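Local coordinates for probable flavin reductase (Sinorhizobium meliloti, PDB 3RH7), which binds flavin mononucleotide in a split-barrel domain and probably works as an NADPH-dependent flavin reductase, at residues Ser88-Asp93 with Thr168-Gly173; Glu183-Ala188 with Arg248-Tyr253; Ala195-Gly200 with Gly260-Gly265; Ser205-Thr210 with Ala222-Leu227; Thr228-Thr233 with Ala255-Gly260. All blocks are in the same frame, centred on the assembly; numbering follows the deposited sequence.

Overall arrangement
The five contacts follow the chain out of the flavin-binding barrel into a second alpha/beta domain, consistent with a Nudix-like part. Contact 1 comes first, where the barrel meets helix 169-181. Its centre is about 18 Å from that of contact 2. Contacts 2 and 5 share strand 249-257 of the mixed four-stranded sheet. Contact 4 joins edge strand 208-211 to helix 216-228 and is nested in the loops closed by contacts 2 and 3. Contacts 3, 4 and 5 touch each other, with centres 10 to 11 Å apart. Contacts 1, 2 and 5 also reach the second subunit. Contact 1 thus sits where the barrel hands over to the second domain, and contacts 2 to 5 hold that domain together.

Contact 1 (Ser88-Asp93 with Thr168-Gly173); sequences SETQKD and TPRLAG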
# COMPACT_ATOMS: atom_id res chain seq x y z
N SER A 88 -8.50 -9.47 0.27
CA SER A 88 -7.26 -10.08 -0.21
C SER A 88 -7.01 -9.77 -1.72
O SER A 88 -7.86 -9.12 -2.36
CB SER A 88 -7.32 -11.58 0.02
OG SER A 88 -8.31 -12.12 -0.84
N GLU A 89 -5.84 -10.20 -2.29
CA GLU A 89 -5.43 -9.97 -3.70
C GLU A 89 -6.50 -10.30 -4.73
O GLU A 89 -6.56 -9.65 -5.79
CB GLU A 89 -4.26 -10.88 -4.05
CG GLU A 89 -2.90 -10.47 -3.59
CD GLU A 89 -1.87 -11.51 -3.98
OE1 GLU A 89 -2.14 -12.72 -3.83
OE2 GLU A 89 -0.78 -11.10 -4.44
N THR A 90 -7.27 -11.36 -4.48
CA THR A 90 -8.27 -11.90 -5.40
C THR A 90 -9.64 -11.21 -5.27
O THR A 90 -10.56 -11.52 -6.04
CB THR A 90 -8.44 -13.41 -5.13
OG1 THR A 90 -8.93 -13.61 -3.79
CG2 THR A 90 -7.14 -14.18 -5.32
N GLN A 91 -9.80 -10.29 -4.30
CA GLN A 91 -11.09 -9.68 -4.01
C GLN A 91 -11.25 -8.29 -4.60
O GLN A 91 -11.98 -7.45 -4.02
CB GLN A 91 -11.38 -9.67 -2.50
CG GLN A 91 -11.79 -11.06 -1.97
CD GLN A 91 -11.68 -11.22 -0.47
OE1 GLN A 91 -11.02 -10.43 0.26
NE2 GLN A 91 -12.30 -12.29 0.02
N LYS A 92 -10.65 -8.07 -5.82
CA LYS A 92 -10.78 -6.77 -6.50
C LYS A 92 -12.27 -6.47 -6.76
O LYS A 92 -12.73 -5.35 -6.50
CB LYS A 92 -9.96 -6.79 -7.80
CG LYS A 92 -10.05 -5.52 -8.65
CD LYS A 92 -9.45 -5.69 -10.05
CE LYS A 92 -10.34 -5.12 -11.11
NZ LYS A 92 -10.01 -5.64 -12.46
N ASP A 93 -13.04 -7.49 -7.16
CA ASP A 93 -14.48 -7.43 -7.49
C ASP A 93 -15.32 -7.04 -6.30
O ASP A 93 -16.34 -6.36 -6.49
CB ASP A 93 -14.98 -8.77 -8.06
CG ASP A 93 -14.82 -9.94 -7.08
OD1 ASP A 93 -13.64 -10.31 -6.77
OD2 ASP A 93 -15.86 -10.46 -6.58
N THR A 168 -1.28 -5.58 -6.42
CA THR A 168 -1.23 -6.87 -5.70
C THR A 168 0.18 -7.46 -5.80
O THR A 168 0.80 -7.34 -6.86
CB THR A 168 -2.26 -7.83 -6.29
OG1 THR A 168 -2.18 -7.77 -7.71
CG2 THR A 168 -3.69 -7.53 -5.85
N PRO A 169 0.70 -8.14 -4.74
CA PRO A 169 2.07 -8.72 -4.85
C PRO A 169 2.21 -9.79 -5.93
O PRO A 169 3.30 -10.05 -6.45
CB PRO A 169 2.33 -9.34 -3.46
CG PRO A 169 1.21 -8.97 -2.60
CD PRO A 169 0.11 -8.35 -3.40
N ARG A 170 1.09 -10.44 -6.23
CA ARG A 170 0.79 -11.45 -7.25
C ARG A 170 1.42 -11.11 -8.58
O ARG A 170 2.16 -11.94 -9.12
CB ARG A 170 -0.74 -11.46 -7.41
CG ARG A 170 -1.35 -12.67 -8.02
CD ARG A 170 -2.86 -12.64 -7.85
NE ARG A 170 -3.46 -11.37 -8.28
CZ ARG A 170 -4.76 -11.19 -8.43
NH1 ARG A 170 -5.62 -12.18 -8.19
NH2 ARG A 170 -5.23 -10.01 -8.84
N LEU A 171 1.14 -9.88 -9.10
CA LEU A 171 1.54 -9.38 -10.41
C LEU A 171 3.03 -9.37 -10.66
O LEU A 171 3.44 -9.70 -11.77
CB LEU A 171 0.97 -7.99 -10.65
CG LEU A 171 -0.53 -7.94 -10.95
CD1 LEU A 171 -1.00 -6.55 -11.10
CD2 LEU A 171 -0.86 -8.67 -12.20
N ALA A 172 3.85 -9.03 -9.65
CA ALA A 172 5.31 -9.07 -9.78
C ALA A 172 5.75 -10.45 -10.26
O ALA A 172 6.48 -10.52 -11.25
CB ALA A 172 5.96 -8.75 -8.44
N GLY A 173 5.27 -11.52 -9.59
CA GLY A 173 5.57 -12.91 -9.93
C GLY A 173 5.11 -13.26 -11.34
O GLY A 173 5.88 -13.83 -12.13
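Contact 1 joins the type I turn S88-Q91, between strand 81-86 and helix 92-97, to the N-terminal end of helix 169-181. Both parts lie in the flavin reductase family region. The turn is closed by Q91 N on S88 O. Q91 OE1 also takes a bond from S88 N.

E89 carries most of the contact. Its CG is anti to the carbonyl carbon, beside the backbone N (chi1 -79°), and the chain runs out extended. The E89 and T168 side chains cross obliquely, with E89 CG 3.8 Å from T168 CG2. T168 CG2 also rests against the E89 backbone, 3.6 Å from E89 O. E89 OE2 meets P169 CD. The same oxygen accepts a hydrogen bond from R170 N at 2.7 Å. The bond is bent, 134° at the hydrogen, and the donor arrives nearly along the C-O axis of OE2.

The R170 side chain slides past E89 in the opposite direction. Its CG is anti to the backbone N, and the chain bends at chi3. This puts E89 O 3.1 Å above one face of the guanidinium, offset toward the rim. The guanidinium aims no N-H at this oxygen. The T90 and R170 side chains cross at about a right angle, T90 CG2 lying 3.8 Å from R170 NH1. P169 packs on G235 of the second subunit.

E89 OE2 and R170 NE stay 4.7 Å apart, so opposite charges are near but not paired. The carboxylate sits by a backbone N-H at the start of a helix. That setting would probably favour its charged form.

Contact 2 (Glu183-Ala188 with Arg248-Tyr253); sequences EIRLGA and RQNIVY
Strands 184-188 and 249-253 run parallel, with axes 4.5 Å apart and 23° between them. Four backbone bonds join them. R185 N gives to Q249 O at 2.9 Å, nearly straight at 171°, and R185 O takes I251 N at 3.0 Å. G187 does the same two residues on: its N gives to I251 O and its O takes Y253 N. So R185 and G187 each use both backbone groups here.

Where strand 249-253 begins, two arginines meet. R185 NH2 lies over one face of the R248 guanidinium, 3.2 Å from R248 NH1, with like charges close. E183 OE2 lies over the opposite face, in a salt bridge to R248 NE at 3.4 Å; no N-H points at it, so only charge is matched. R185 NH1 forms a salt bridge with D246, and R185 NE bonds N208 OD1. R248 NH1 has a weak bond to T210 OG1, and N250 ND2 one to R248 O.

On the other sheet face I184 CD1 packs on I251 CD1 at 3.7 Å, and L186 CD2 lies near I251 CB. Helices 169-181 and 216-228 cover this apolar face. Strands 208-211 and 232-242 flank the pair at the centre of the mixed sheet.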
# COMPACT_ATOMS: atom_id res chain seq x y z
N GLU A 183 9.63 -12.24 -25.50
CA GLU A 183 9.41 -10.79 -25.60
C GLU A 183 8.09 -10.40 -24.92
O GLU A 183 7.14 -11.19 -24.92
CB GLU A 183 9.47 -10.26 -27.05
CG GLU A 183 8.33 -10.75 -27.92
CD GLU A 183 8.23 -10.31 -29.37
OE1 GLU A 183 9.20 -9.71 -29.90
OE2 GLU A 183 7.19 -10.62 -29.99
N ILE A 184 8.07 -9.22 -24.30
CA ILE A 184 6.88 -8.70 -23.64
C ILE A 184 6.48 -7.36 -24.28
O ILE A 184 7.34 -6.53 -24.64
CB ILE A 184 7.05 -8.55 -22.10
CG1 ILE A 184 8.36 -7.79 -21.77
CG2 ILE A 184 6.91 -9.87 -21.36
CD1 ILE A 184 9.03 -7.93 -20.39
N ARG A 185 5.17 -7.13 -24.40
CA ARG A 185 4.68 -5.85 -24.83
C ARG A 185 4.47 -5.03 -23.57
O ARG A 185 3.67 -5.41 -22.71
CB ARG A 185 3.40 -5.97 -25.65
CG ARG A 185 2.78 -4.61 -25.85
CD ARG A 185 1.48 -4.68 -26.56
NE ARG A 185 1.65 -4.76 -28.00
CZ ARG A 185 1.37 -5.84 -28.71
NH1 ARG A 185 0.89 -6.93 -28.10
NH2 ARG A 185 1.54 -5.84 -30.03
N LEU A 186 5.25 -3.95 -23.43
CA LEU A 186 5.14 -3.08 -22.26
C LEU A 186 4.15 -1.99 -22.54
O LEU A 186 4.41 -1.12 -23.38
CB LEU A 186 6.49 -2.48 -21.89
CG LEU A 186 7.64 -3.43 -21.66
CD1 LEU A 186 8.84 -2.67 -21.26
CD2 LEU A 186 7.27 -4.46 -20.60
N GLY A 187 3.00 -2.06 -21.88
CA GLY A 187 1.96 -1.05 -22.03
C GLY A 187 1.80 -0.20 -20.79
O GLY A 187 2.32 -0.55 -19.73
N ALA A 188 1.08 0.90 -20.90
CA ALA A 188 0.85 1.77 -19.76
C ALA A 188 -0.49 2.47 -19.79
O ALA A 188 -0.96 2.89 -20.85
CB ALA A 188 1.95 2.82 -19.68
N ARG A 248 1.18 -12.76 -27.72
CA ARG A 248 2.20 -12.05 -26.99
C ARG A 248 1.91 -11.78 -25.52
O ARG A 248 0.82 -11.33 -25.14
CB ARG A 248 2.43 -10.72 -27.69
CG ARG A 248 3.69 -9.98 -27.25
CD ARG A 248 3.97 -8.78 -28.11
NE ARG A 248 4.16 -9.17 -29.51
CZ ARG A 248 4.40 -8.30 -30.49
NH1 ARG A 248 4.53 -7.00 -30.22
NH2 ARG A 248 4.55 -8.72 -31.74
N GLN A 249 2.96 -11.98 -24.71
CA GLN A 249 2.95 -11.66 -23.29
C GLN A 249 2.85 -10.14 -23.14
O GLN A 249 3.51 -9.39 -23.85
CB GLN A 249 4.21 -12.20 -22.61
CG GLN A 249 4.22 -13.70 -22.28
CD GLN A 249 3.02 -14.26 -21.53
OE1 GLN A 249 2.68 -15.44 -21.69
NE2 GLN A 249 2.37 -13.48 -20.66
N ASN A 250 2.00 -9.69 -22.23
CA ASN A 250 1.74 -8.27 -22.02
C ASN A 250 1.94 -7.86 -20.54
O ASN A 250 1.32 -8.46 -19.65
CB ASN A 250 0.32 -7.98 -22.48
CG ASN A 250 0.22 -7.26 -23.78
OD1 ASN A 250 0.43 -6.04 -23.85
ND2 ASN A 250 -0.16 -7.99 -24.83
N ILE A 251 2.81 -6.86 -20.28
CA ILE A 251 3.05 -6.27 -18.94
C ILE A 251 2.56 -4.82 -19.01
O ILE A 251 3.16 -4.00 -19.72
CB ILE A 251 4.51 -6.41 -18.43
CG1 ILE A 251 4.86 -7.90 -18.15
CG2 ILE A 251 4.75 -5.56 -17.18
CD1 ILE A 251 6.29 -8.19 -17.88
N VAL A 252 1.44 -4.52 -18.32
CA VAL A 252 0.83 -3.18 -18.32
C VAL A 252 1.04 -2.55 -16.95
O VAL A 252 0.74 -3.16 -15.92
CB VAL A 252 -0.67 -3.20 -18.72
CG1 VAL A 252 -1.23 -1.78 -18.82
CG2 VAL A 252 -0.87 -3.95 -20.03
N TYR A 253 1.62 -1.34 -16.95
CA TYR A 253 1.92 -0.57 -15.75
C TYR A 253 0.96 0.57 -15.60
O TYR A 253 0.39 1.04 -16.60
CB TYR A 253 3.33 0.01 -15.82
CG TYR A 253 4.42 -0.84 -15.22
CD1 TYR A 253 4.68 -0.80 -13.85
CD2 TYR A 253 5.26 -1.60 -16.02
CE1 TYR A 253 5.75 -1.50 -13.30
CE2 TYR A 253 6.32 -2.33 -15.47
CZ TYR A 253 6.57 -2.26 -14.11
OH TYR A 253 7.64 -2.92 -13.55

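Contact 3 (Ala195-Gly200 with Gly260-Gly265); sequences AVFLAG and GAPRQG
The F197 side chain leaves its strand with CG anti to the backbone N (chi1 -180°), and chi2 of 83° turns the ring so that its rim meets the loop 260-265. The CE1-CZ edge does the touching. Q264 O lies at this edge, in the ring plane, 3.1 Å from F197 CE1. The carbonyl thus faces the ring hydrogens, which are slightly positive, and the approach is probably mildly favourable. P262 reaches the same edge. Its CB is 3.8 Å from F197 CE1, and its CG stands in the ring plane. The two side chains slide past each other in opposite directions.

Strand 196-198 pairs antiparallel with strand 266-268, and loop 260-265 is the link that brings the chain from strand 249-257 into this small sheet. V196 and L198 bond along the backbone to L268 and R266. The loop therefore comes past F197 just before the pairing starts. F267 stands edge-to-face to F197, while L227 and T228 of helix 216-228 also touch the F197 ring.

G265 closes in where the two backbones are nearest. Its CA is 3.8 Å from F197 CZ and 3.6 Å from L198 O. A199 CA is also close, 4.5 Å from G265 CA. G265 has a positive phi and, with no side chain, lets the two backbones come this close. R263 N bonds T228 O and ties the loop to the end of helix 216-228.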
# COMPACT_ATOMS: atom_id res chain seq x y z
N ALA A 195 -7.33 11.85 -17.29
CA ALA A 195 -7.35 11.45 -18.70
C ALA A 195 -6.21 10.51 -19.03
O ALA A 195 -5.05 10.78 -18.70
CB ALA A 195 -7.29 12.67 -19.58
N VAL A 196 -6.56 9.40 -19.68
CA VAL A 196 -5.63 8.35 -20.06
C VAL A 196 -5.04 8.70 -21.44
O VAL A 196 -5.75 9.20 -22.31
CB VAL A 196 -6.30 6.94 -20.01
CG1 VAL A 196 -7.45 6.80 -21.00
CG2 VAL A 196 -5.28 5.83 -20.20
N PHE A 197 -3.74 8.44 -21.62
CA PHE A 197 -3.09 8.69 -22.90
C PHE A 197 -3.42 7.59 -23.88
O PHE A 197 -3.28 6.40 -23.55
CB PHE A 197 -1.56 8.79 -22.74
CG PHE A 197 -0.84 9.06 -24.04
CD1 PHE A 197 -0.73 10.35 -24.53
CD2 PHE A 197 -0.29 8.02 -24.78
CE1 PHE A 197 -0.08 10.59 -25.73
CE2 PHE A 197 0.37 8.27 -25.99
CZ PHE A 197 0.47 9.55 -26.45
N LEU A 198 -3.82 7.99 -25.08
CA LEU A 198 -4.15 7.06 -26.15
C LEU A 198 -3.59 7.53 -27.46
O LEU A 198 -3.64 8.72 -27.77
CB LEU A 198 -5.67 6.81 -26.25
CG LEU A 198 -6.20 5.86 -25.16
CD1 LEU A 198 -7.66 5.98 -25.01
CD2 LEU A 198 -5.82 4.43 -25.44
N ALA A 199 -2.99 6.60 -28.22
CA ALA A 199 -2.37 6.86 -29.52
C ALA A 199 -3.32 6.47 -30.66
O ALA A 199 -3.97 5.41 -30.62
CB ALA A 199 -1.05 6.12 -29.65
N GLY A 200 -3.37 7.33 -31.67
CA GLY A 200 -4.22 7.11 -32.83
C GLY A 200 -5.37 8.08 -32.88
O GLY A 200 -5.56 8.88 -31.95
N GLY A 260 0.85 19.33 -19.62
CA GLY A 260 1.17 19.77 -20.97
C GLY A 260 0.61 18.92 -22.09
O GLY A 260 0.20 17.77 -21.89
N ALA A 261 0.64 19.47 -23.30
CA ALA A 261 0.18 18.76 -24.48
C ALA A 261 1.25 17.78 -24.96
O ALA A 261 2.41 18.18 -25.13
CB ALA A 261 -0.16 19.74 -25.59
N PRO A 262 0.88 16.49 -25.16
CA PRO A 262 1.88 15.52 -25.63
C PRO A 262 2.23 15.74 -27.11
O PRO A 262 1.36 16.11 -27.93
CB PRO A 262 1.20 14.16 -25.40
CG PRO A 262 -0.24 14.45 -25.49
CD PRO A 262 -0.45 15.86 -24.99
N ARG A 263 3.52 15.51 -27.42
CA ARG A 263 4.19 15.58 -28.73
C ARG A 263 3.33 14.88 -29.83
O ARG A 263 3.19 15.40 -30.93
CB ARG A 263 5.55 14.89 -28.58
CG ARG A 263 6.53 15.12 -29.70
CD ARG A 263 7.83 14.37 -29.51
NE ARG A 263 8.71 14.58 -30.67
CZ ARG A 263 9.49 15.65 -30.86
NH1 ARG A 263 9.54 16.62 -29.94
NH2 ARG A 263 10.23 15.76 -31.96
N GLN A 264 2.77 13.71 -29.49
CA GLN A 264 1.89 12.85 -30.29
C GLN A 264 0.81 12.25 -29.39
O GLN A 264 1.01 12.19 -28.17
CB GLN A 264 2.69 11.73 -30.94
CG GLN A 264 3.37 12.13 -32.24
CD GLN A 264 4.26 11.04 -32.78
OE1 GLN A 264 4.83 10.21 -32.03
NE2 GLN A 264 4.46 11.05 -34.09
N GLY A 265 -0.29 11.78 -29.97
CA GLY A 265 -1.43 11.21 -29.25
C GLY A 265 -2.20 12.25 -28.47
O GLY A 265 -2.02 13.46 -28.69

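Contact 4 (Ser205-Thr210 with Ala222-Leu227); sequences SLPNCT and AYLEQL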
# COMPACT_ATOMS: atom_id res chain seq x y z
N SER A 205 -5.14 3.15 -29.37
CA SER A 205 -4.28 2.11 -28.79
C SER A 205 -3.53 2.66 -27.60
O SER A 205 -3.20 3.85 -27.58
CB SER A 205 -3.27 1.60 -29.82
OG SER A 205 -3.78 1.65 -31.15
N LEU A 206 -3.26 1.80 -26.61
CA LEU A 206 -2.50 2.23 -25.45
C LEU A 206 -1.02 2.38 -25.83
O LEU A 206 -0.56 1.65 -26.72
CB LEU A 206 -2.65 1.23 -24.31
CG LEU A 206 -3.85 1.42 -23.42
CD1 LEU A 206 -4.07 0.18 -22.55
CD2 LEU A 206 -3.74 2.71 -22.58
N PRO A 207 -0.26 3.32 -25.23
CA PRO A 207 1.16 3.44 -25.60
C PRO A 207 1.91 2.18 -25.23
O PRO A 207 1.68 1.66 -24.14
CB PRO A 207 1.64 4.64 -24.78
CG PRO A 207 0.71 4.68 -23.61
CD PRO A 207 -0.61 4.29 -24.17
N ASN A 208 2.72 1.63 -26.15
CA ASN A 208 3.46 0.40 -25.83
C ASN A 208 4.66 0.20 -26.71
O ASN A 208 4.73 0.75 -27.82
CB ASN A 208 2.55 -0.83 -25.96
CG ASN A 208 2.17 -1.17 -27.38
OD1 ASN A 208 2.82 -2.00 -28.04
ND2 ASN A 208 1.14 -0.51 -27.89
N CYS A 209 5.57 -0.66 -26.24
CA CYS A 209 6.76 -1.08 -26.97
C CYS A 209 7.13 -2.48 -26.51
O CYS A 209 7.09 -2.76 -25.32
CB CYS A 209 7.91 -0.09 -26.80
SG CYS A 209 8.58 0.05 -25.12
N THR A 210 7.42 -3.38 -27.47
CA THR A 210 7.76 -4.79 -27.23
C THR A 210 9.27 -4.95 -27.22
O THR A 210 9.96 -4.67 -28.21
CB THR A 210 7.08 -5.69 -28.28
OG1 THR A 210 5.68 -5.40 -28.32
CG2 THR A 210 7.30 -7.15 -28.03
N ALA A 222 11.36 5.64 -20.32
CA ALA A 222 12.13 6.20 -21.43
C ALA A 222 11.26 6.34 -22.67
O ALA A 222 11.23 7.44 -23.25
CB ALA A 222 13.33 5.32 -21.72
N TYR A 223 10.52 5.24 -23.04
CA TYR A 223 9.64 5.20 -24.23
C TYR A 223 8.59 6.30 -24.13
O TYR A 223 8.51 7.15 -25.04
CB TYR A 223 8.98 3.81 -24.42
CG TYR A 223 7.92 3.78 -25.50
CD1 TYR A 223 8.24 3.95 -26.84
CD2 TYR A 223 6.57 3.62 -25.17
CE1 TYR A 223 7.26 3.94 -27.83
CE2 TYR A 223 5.57 3.65 -26.16
CZ TYR A 223 5.92 3.80 -27.49
OH TYR A 223 4.93 3.78 -28.46
N LEU A 224 7.80 6.29 -23.03
CA LEU A 224 6.73 7.25 -22.83
C LEU A 224 7.21 8.70 -22.85
O LEU A 224 6.60 9.51 -23.55
CB LEU A 224 5.98 6.97 -21.53
CG LEU A 224 5.27 5.61 -21.49
CD1 LEU A 224 4.77 5.30 -20.10
CD2 LEU A 224 4.20 5.51 -22.52
N GLU A 225 8.32 9.02 -22.14
CA GLU A 225 8.90 10.37 -22.07
C GLU A 225 9.28 10.87 -23.47
O GLU A 225 8.91 11.98 -23.83
CB GLU A 225 10.10 10.40 -21.13
CG GLU A 225 9.71 10.34 -19.66
CD GLU A 225 10.67 10.94 -18.66
OE1 GLU A 225 11.84 11.17 -19.04
OE2 GLU A 225 10.25 11.19 -17.51
N GLN A 226 9.92 10.01 -24.28
CA GLN A 226 10.31 10.26 -25.67
C GLN A 226 9.07 10.55 -26.53
O GLN A 226 9.05 11.52 -27.29
CB GLN A 226 11.07 9.01 -26.19
CG GLN A 226 11.28 8.85 -27.71
CD GLN A 226 10.10 8.28 -28.45
OE1 GLN A 226 9.43 7.35 -28.01
NE2 GLN A 226 9.78 8.88 -29.60
N LEU A 227 8.05 9.66 -26.43
CA LEU A 227 6.84 9.64 -27.21
C LEU A 227 6.03 10.92 -27.03
O LEU A 227 5.66 11.58 -28.04
CB LEU A 227 6.02 8.39 -26.81
CG LEU A 227 4.66 8.17 -27.52
CD1 LEU A 227 4.83 7.76 -28.99
CD2 LEU A 227 3.84 7.15 -26.77
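Y223 reaches from helix 216-228 to strand 208-211, with CG anti to the backbone N (chi1 171°). Its CB meets C209 SG at 3.8 Å. Ring atom CG touches the same sulfur. Over one ring face lies C209 CB, 4.0 Å from the centroid and 9° off the normal, a CH-pi contact. C209 SG sits obliquely to the ring, in a sulfur-aromatic contact. Further along, Y223 CE2 meets the backbone of the strand, 3.5 Å from N208 N, and P207 C stands at the ring edge. The tip, Y223 OH, comes to 3.1 Å from N208 O. An alanine in place of Y223 would remove the ring that C209 CB and SG pack on, and would probably loosen the helix from the strand.

P207 fills in beside the ring. Its CB packs on L224 CD2 at 3.5 Å, the side chains crossing obliquely, and on L227 CD2 at 3.9 Å. F197 also touches P207.

N208 CB leaves the backbone away from the helix. N208 ND2 gives to L206 O at 3.0 Å, nearly straight and in the carbonyl plane.

Strand 208-211 is an edge strand of the mixed sheet, and helix 216-228 packs against the face of that sheet that carries L186 and A188. This is the strand-helix layering of an alpha/beta fold, consistent with a Nudix-like domain.

Contact 5 (Thr228-Thr233 with Ala255-Gly260); sequences TGLNVT and ALASDG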
# COMPACT_ATOMS: atom_id res chain seq x y z
N THR A 228 5.77 11.26 -25.75
CA THR A 228 4.92 12.36 -25.32
C THR A 228 5.66 13.69 -25.16
O THR A 228 5.05 14.76 -25.33
CB THR A 228 4.27 12.01 -23.98
OG1 THR A 228 5.29 11.91 -23.00
CG2 THR A 228 3.46 10.71 -24.04
N GLY A 229 6.94 13.63 -24.81
CA GLY A 229 7.74 14.83 -24.56
C GLY A 229 7.44 15.39 -23.18
O GLY A 229 7.74 16.56 -22.88
N LEU A 230 6.82 14.56 -22.34
CA LEU A 230 6.39 14.87 -21.00
C LEU A 230 7.22 14.05 -20.00
O LEU A 230 7.96 13.17 -20.42
CB LEU A 230 4.90 14.49 -20.90
CG LEU A 230 3.84 15.56 -21.05
CD1 LEU A 230 4.03 16.39 -22.30
CD2 LEU A 230 2.49 14.92 -21.16
N ASN A 231 7.12 14.36 -18.71
CA ASN A 231 7.83 13.65 -17.66
C ASN A 231 6.93 12.58 -17.14
O ASN A 231 5.74 12.84 -16.93
CB ASN A 231 8.28 14.59 -16.54
CG ASN A 231 9.35 15.57 -16.94
OD1 ASN A 231 10.36 15.21 -17.55
ND2 ASN A 231 9.14 16.82 -16.59
N VAL A 232 7.46 11.36 -16.98
CA VAL A 232 6.65 10.22 -16.61
C VAL A 232 7.19 9.54 -15.36
O VAL A 232 8.39 9.56 -15.10
CB VAL A 232 6.57 9.24 -17.82
CG1 VAL A 232 6.00 7.88 -17.42
CG2 VAL A 232 5.74 9.85 -18.97
N THR A 233 6.26 8.97 -14.55
CA THR A 233 6.57 8.17 -13.38
C THR A 233 5.82 6.86 -13.55
O THR A 233 4.58 6.86 -13.65
CB THR A 233 6.29 8.87 -12.04
OG1 THR A 233 7.34 9.81 -11.77
CG2 THR A 233 6.21 7.89 -10.86
N ALA A 255 0.77 4.47 -14.84
CA ALA A 255 1.77 5.54 -14.90
C ALA A 255 1.16 6.94 -14.81
O ALA A 255 -0.06 7.08 -14.84
CB ALA A 255 2.60 5.40 -16.17
N LEU A 256 2.01 7.97 -14.63
CA LEU A 256 1.61 9.37 -14.53
C LEU A 256 2.41 10.25 -15.43
O LEU A 256 3.64 10.11 -15.49
CB LEU A 256 1.76 9.92 -13.11
CG LEU A 256 0.78 9.47 -12.08
CD1 LEU A 256 1.11 10.10 -10.76
CD2 LEU A 256 -0.64 9.75 -12.50
N ALA A 257 1.73 11.22 -16.08
CA ALA A 257 2.39 12.18 -16.93
C ALA A 257 2.30 13.58 -16.33
O ALA A 257 1.30 13.93 -15.67
CB ALA A 257 1.79 12.17 -18.32
N SER A 258 3.35 14.39 -16.58
CA SER A 258 3.41 15.77 -16.13
C SER A 258 2.41 16.59 -16.96
O SER A 258 1.82 16.07 -17.91
CB SER A 258 4.84 16.30 -16.26
OG SER A 258 5.30 16.20 -17.60
N ASP A 259 2.17 17.86 -16.58
CA ASP A 259 1.20 18.66 -17.32
C ASP A 259 1.76 19.11 -18.67
O ASP A 259 2.99 19.17 -18.85
CB ASP A 259 0.74 19.85 -16.48
CG ASP A 259 -0.06 19.47 -15.27
OD1 ASP A 259 -0.73 18.40 -15.30
OD2 ASP A 259 -0.06 20.24 -14.30
N GLY A 260 0.85 19.33 -19.62
CA GLY A 260 1.17 19.77 -20.97
C GLY A 260 0.61 18.92 -22.09
O GLY A 260 0.20 17.77 -21.89
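N231 O has one hydrogen bond, from S258 N at 2.9 Å in the carbonyl plane, and one C-H...O contact, from A257 CA at 3.4 Å. N231 N is bonded too, giving to S258 OG at 2.8 Å and 164°. S258 thus binds both backbone groups of N231, and its OG gets there from the crowded position between its own N and carbonyl carbon (chi1 58°).

The motif is a beta hairpin of strands 232-242 and 249-257, whose strand 232-242 is an edge strand of the mixed sheet. T233 and L256 form a hydrogen-bonded antiparallel pair. T233 N gives to L256 O at 3.0 Å, and L256 N gives to T233 O. V232 and A257 are the non-hydrogen-bonded pair beside it. V232 N does not bond across the pair; E225 OE2 of helix 216-228 takes it. On the face carrying T233 and L256, both residues pack on G155 of the second subunit.

Before the strand the chain leaves helix 216-228 through T228, whose OG1 accepts L230 N in an ST turn. L230 then lays its branched end against the other segment. Its CD2 packs on A257 CB at 4.0 Å and near S258 O at 3.5 Å. An alanine here would lack the branched end that lies on A257 and F267, and the segment end would probably be less well packed. S258 O and G260 O both bond to Q192 NE2, and L230 CD2 lies 3.7 Å from G260 O.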